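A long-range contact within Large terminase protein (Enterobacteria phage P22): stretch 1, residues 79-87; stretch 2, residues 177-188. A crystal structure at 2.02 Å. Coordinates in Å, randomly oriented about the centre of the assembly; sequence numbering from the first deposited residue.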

# COMPACT_ATOMS: atom_id res chain seq x y z
N ASN A 79 13.60 6.28 0.79
CA ASN A 79 14.25 7.52 0.38
C ASN A 79 14.05 7.85 -1.11
O ASN A 79 14.35 7.03 -1.97
CB ASN A 79 15.74 7.47 0.71
CG ASN A 79 16.41 8.82 0.61
OD1 ASN A 79 15.80 9.86 0.87
ND2 ASN A 79 17.67 8.82 0.22
N LYS A 80 13.52 9.05 -1.37
CA LYS A 80 13.30 9.59 -2.72
C LYS A 80 12.16 8.94 -3.51
O LYS A 80 11.90 9.32 -4.65
CB LYS A 80 14.60 9.60 -3.54
CG LYS A 80 15.53 10.75 -3.22
CD LYS A 80 16.90 10.24 -2.79
CE LYS A 80 17.51 9.31 -3.82
NZ LYS A 80 18.87 8.83 -3.44
N ILE A 81 11.48 7.97 -2.91
CA ILE A 81 10.37 7.28 -3.60
C ILE A 81 9.06 8.03 -3.37
O ILE A 81 8.71 8.32 -2.23
CB ILE A 81 10.22 5.84 -3.08
CG1 ILE A 81 11.57 5.11 -3.10
CG2 ILE A 81 9.16 5.11 -3.85
CD1 ILE A 81 12.28 5.15 -4.45
N PRO A 82 8.31 8.34 -4.45
CA PRO A 82 7.03 9.04 -4.29
C PRO A 82 6.08 8.24 -3.40
O PRO A 82 6.06 7.01 -3.49
CB PRO A 82 6.47 9.11 -5.72
CG PRO A 82 7.64 8.83 -6.62
CD PRO A 82 8.57 7.96 -5.85
N VAL A 83 5.32 8.92 -2.55
CA VAL A 83 4.45 8.25 -1.60
C VAL A 83 2.98 8.58 -1.83
O VAL A 83 2.59 9.75 -1.82
CB VAL A 83 4.81 8.61 -0.15
CG1 VAL A 83 3.87 7.92 0.84
CG2 VAL A 83 6.25 8.25 0.14
N ALA A 84 2.16 7.54 -2.04
CA ALA A 84 0.71 7.71 -2.14
C ALA A 84 0.12 7.68 -0.73
O ALA A 84 0.66 7.03 0.16
CB ALA A 84 0.09 6.60 -3.02
N TRP A 85 -0.98 8.41 -0.52
CA TRP A 85 -1.56 8.53 0.80
C TRP A 85 -3.05 8.89 0.72
O TRP A 85 -3.48 9.49 -0.27
CB TRP A 85 -0.80 9.58 1.61
CG TRP A 85 -0.60 10.85 0.89
CD1 TRP A 85 0.45 11.17 0.08
CD2 TRP A 85 -1.46 11.98 0.90
NE1 TRP A 85 0.29 12.45 -0.42
CE2 TRP A 85 -0.88 12.97 0.08
CE3 TRP A 85 -2.68 12.26 1.53
CZ2 TRP A 85 -1.48 14.21 -0.13
CZ3 TRP A 85 -3.27 13.49 1.32
CH2 TRP A 85 -2.67 14.45 0.50
N PRO A 86 -3.83 8.52 1.75
CA PRO A 86 -5.29 8.65 1.71
C PRO A 86 -5.82 9.97 2.24
O PRO A 86 -5.05 10.86 2.58
CB PRO A 86 -5.73 7.57 2.68
CG PRO A 86 -4.68 7.61 3.72
CD PRO A 86 -3.39 7.80 2.96
N HIS A 87 -7.16 10.05 2.28
CA HIS A 87 -7.90 11.00 3.10
C HIS A 87 -8.18 12.30 2.41
O HIS A 87 -7.43 13.27 2.54
CB HIS A 87 -7.18 11.26 4.42
CG HIS A 87 -8.06 11.15 5.62
ND1 HIS A 87 -9.39 10.80 5.55
CD2 HIS A 87 -7.79 11.36 6.93
CE1 HIS A 87 -9.90 10.79 6.76
NE2 HIS A 87 -8.95 11.13 7.62
N ARG A 177 -3.13 -0.81 -1.74
CA ARG A 177 -4.15 -0.38 -2.68
C ARG A 177 -3.88 1.06 -3.15
O ARG A 177 -4.01 1.37 -4.34
CB ARG A 177 -5.52 -0.51 -2.01
CG ARG A 177 -6.67 -0.72 -2.96
CD ARG A 177 -7.95 -1.16 -2.24
NE ARG A 177 -8.06 -0.59 -0.89
CZ ARG A 177 -8.36 0.67 -0.63
NH1 ARG A 177 -8.60 1.53 -1.61
NH2 ARG A 177 -8.42 1.09 0.64
N TYR A 178 -3.46 1.93 -2.23
CA TYR A 178 -3.11 3.32 -2.59
C TYR A 178 -1.93 3.42 -3.56
O TYR A 178 -1.95 4.24 -4.48
CB TYR A 178 -2.80 4.18 -1.35
CG TYR A 178 -3.93 4.24 -0.36
CD1 TYR A 178 -5.26 4.21 -0.78
CD2 TYR A 178 -3.68 4.31 1.01
CE1 TYR A 178 -6.29 4.25 0.13
CE2 TYR A 178 -4.71 4.36 1.92
CZ TYR A 178 -6.01 4.33 1.48
OH TYR A 178 -7.04 4.38 2.39
N GLY A 179 -0.91 2.60 -3.34
CA GLY A 179 0.24 2.57 -4.22
C GLY A 179 -0.15 2.09 -5.60
O GLY A 179 0.29 2.64 -6.61
N TYR A 180 -0.98 1.06 -5.64
CA TYR A 180 -1.50 0.54 -6.90
C TYR A 180 -2.33 1.60 -7.66
O TYR A 180 -2.18 1.78 -8.87
CB TYR A 180 -2.32 -0.74 -6.65
CG TYR A 180 -3.04 -1.22 -7.89
CD1 TYR A 180 -2.36 -1.84 -8.91
CD2 TYR A 180 -4.42 -1.04 -8.03
CE1 TYR A 180 -3.01 -2.26 -10.05
CE2 TYR A 180 -5.09 -1.46 -9.17
CZ TYR A 180 -4.37 -2.07 -10.18
OH TYR A 180 -4.99 -2.50 -11.32
N MET A 181 -3.21 2.29 -6.94
CA MET A 181 -4.06 3.31 -7.56
C MET A 181 -3.23 4.41 -8.19
O MET A 181 -3.56 4.92 -9.27
CB MET A 181 -4.99 3.91 -6.52
CG MET A 181 -6.06 2.95 -6.04
SD MET A 181 -6.92 3.56 -4.57
CE MET A 181 -7.62 5.07 -5.19
N MET A 182 -2.15 4.77 -7.52
CA MET A 182 -1.30 5.88 -7.95
C MET A 182 -0.08 5.44 -8.75
O MET A 182 0.88 6.20 -8.88
CB MET A 182 -0.85 6.69 -6.73
CG MET A 182 -1.98 7.41 -6.03
SD MET A 182 -2.61 8.82 -6.97
CE MET A 182 -1.59 10.16 -6.38
N ARG A 183 -0.12 4.23 -9.30
CA ARG A 183 1.02 3.66 -10.01
C ARG A 183 1.51 4.50 -11.18
O ARG A 183 2.65 4.35 -11.62
CB ARG A 183 0.72 2.22 -10.46
CG ARG A 183 -0.38 2.08 -11.49
CD ARG A 183 -0.72 0.63 -11.69
NE ARG A 183 -1.74 0.42 -12.72
CZ ARG A 183 -3.04 0.59 -12.53
NH1 ARG A 183 -3.50 0.99 -11.35
NH2 ARG A 183 -3.89 0.37 -13.52
N ARG A 184 0.67 5.42 -11.67
CA ARG A 184 1.10 6.32 -12.76
C ARG A 184 2.20 7.28 -12.30
O ARG A 184 2.88 7.90 -13.13
CB ARG A 184 -0.09 7.10 -13.33
CG ARG A 184 -0.81 8.00 -12.31
CD ARG A 184 -2.16 8.48 -12.83
NE ARG A 184 -2.87 9.32 -11.87
CZ ARG A 184 -3.58 8.85 -10.85
NH1 ARG A 184 -3.67 7.54 -10.65
NH2 ARG A 184 -4.20 9.68 -10.01
N PHE A 185 2.37 7.40 -10.98
CA PHE A 185 3.41 8.24 -10.39
C PHE A 185 4.67 7.46 -9.98
O PHE A 185 5.66 8.06 -9.54
CB PHE A 185 2.87 9.05 -9.22
CG PHE A 185 1.81 10.03 -9.62
CD1 PHE A 185 2.14 11.17 -10.33
CD2 PHE A 185 0.49 9.80 -9.30
CE1 PHE A 185 1.17 12.06 -10.70
CE2 PHE A 185 -0.48 10.68 -9.68
CZ PHE A 185 -0.15 11.84 -10.37
N ALA A 186 4.62 6.14 -10.10
CA ALA A 186 5.78 5.29 -9.84
C ALA A 186 6.95 5.71 -10.73
O ALA A 186 6.77 6.02 -11.90
CB ALA A 186 5.44 3.83 -10.05
N ARG A 187 8.15 5.73 -10.16
CA ARG A 187 9.33 6.17 -10.89
C ARG A 187 10.24 4.99 -11.26
O ARG A 187 10.39 4.04 -10.49
CB ARG A 187 10.09 7.22 -10.08
CG ARG A 187 10.74 6.68 -8.81
CD ARG A 187 11.41 7.78 -7.99
NE ARG A 187 12.30 8.63 -8.77
CZ ARG A 187 13.19 9.47 -8.24
NH1 ARG A 187 13.32 9.57 -6.93
NH2 ARG A 187 13.96 10.20 -9.03
N MET A 188 10.84 5.04 -12.45
CA MET A 188 11.72 3.97 -12.89
C MET A 188 12.94 3.86 -11.98
O MET A 188 13.57 4.87 -11.67
CB MET A 188 12.16 4.18 -14.33
CG MET A 188 12.90 2.99 -14.89
SD MET A 188 13.35 3.23 -16.60
CE MET A 188 12.18 2.17 -17.43

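Stretch 1 is extended in its middle, with Val83 and Ala84 in strand conformation (phi/psi -118/123° and -85/149°), and loop-like toward its ends. Stretch 2 changes form along its length: the end of a helix through Met181, a short 3-10 segment that includes Arg184 and Phe185, and a strand at 187-188. The helix is held by Met181 N to Arg177 O (2.9 Å) and Met182 N to Tyr178 O (3.1 Å); Met182, at phi/psi -97/20°, is the first residue to leave helical values. The turn that follows is tightened by the bond from Phe185 N to Met182 O at 2.8 Å.

The nearest CA pairs define the register. Ala84 CA lies 5.6 Å from Gly179 CA, Pro82 CA 6.8 Å from Ala186 CA, and Ile81 CA 7.4 Å from Arg187 CA. As the numbering rises in one stretch it falls in the other, so the chains run past each other in opposite senses. No backbone-to-backbone hydrogen bond joins them; the contact, which buries 412 Å² in total, depends on side-chain packing and one side-chain-to-backbone hydrogen bond.

The closest backbone approach coincides with the two smallest residues in the contact. Gly179 has no side chain, and an ideal CB there would stand 5.1 Å from Ala84 CB. The Ala84 methyl points toward the helix, with its CB 3.4 Å from Tyr178 O and 4.1 Å from Gly179 N. It also packs against Met182 CG at 3.7 Å and Tyr178 CB at 4.1 Å, both apolar contacts. Val83, the preceding residue, is out of reach, its side chain coming no nearer than 8.0 Å, and the CA-to-CB bond of Trp85 points away, as expected when side chains alternate along an extended chain.

Pro86 extends the packing onto the aromatic ring of Tyr178. Its N lies over one face of that ring, while Pro86 CB approaches both Tyr178 CE2 and Tyr178 OH at 3.5 Å. With Tyr178 in the m rotamer (chi1 -58°), one face of its ring lies beneath the proline, pairing an aliphatic ring with an aromatic one without requiring a polar bond.

At the other end, Arg187 joins polar and apolar contacts in a single side chain. Its NH1 donates a hydrogen bond to Lys80 O, 2.7 Å away with an N-H...acceptor angle of 134°: short, but well bent from linear. The carbonyl sits at the guanidinium edge, near its plane, where the N-H groups point. This positively charged group thus meets the negative end of a backbone dipole. Lower on the same side chain, Arg187 CD packs against Pro82 CD at 3.6 Å and reaches Ile81 CD1 at 4.5 Å, so the aliphatic portion covers apolar atoms while the charged end makes the hydrogen bond.

Pro82 bridges to the 3-10 segment as well, its CG lying 3.6 Å from Phe185 O. Although the CA-to-CB bond of Phe185 points toward stretch 1, the end of its side chain leads away, and the aromatic ring adds no close contact.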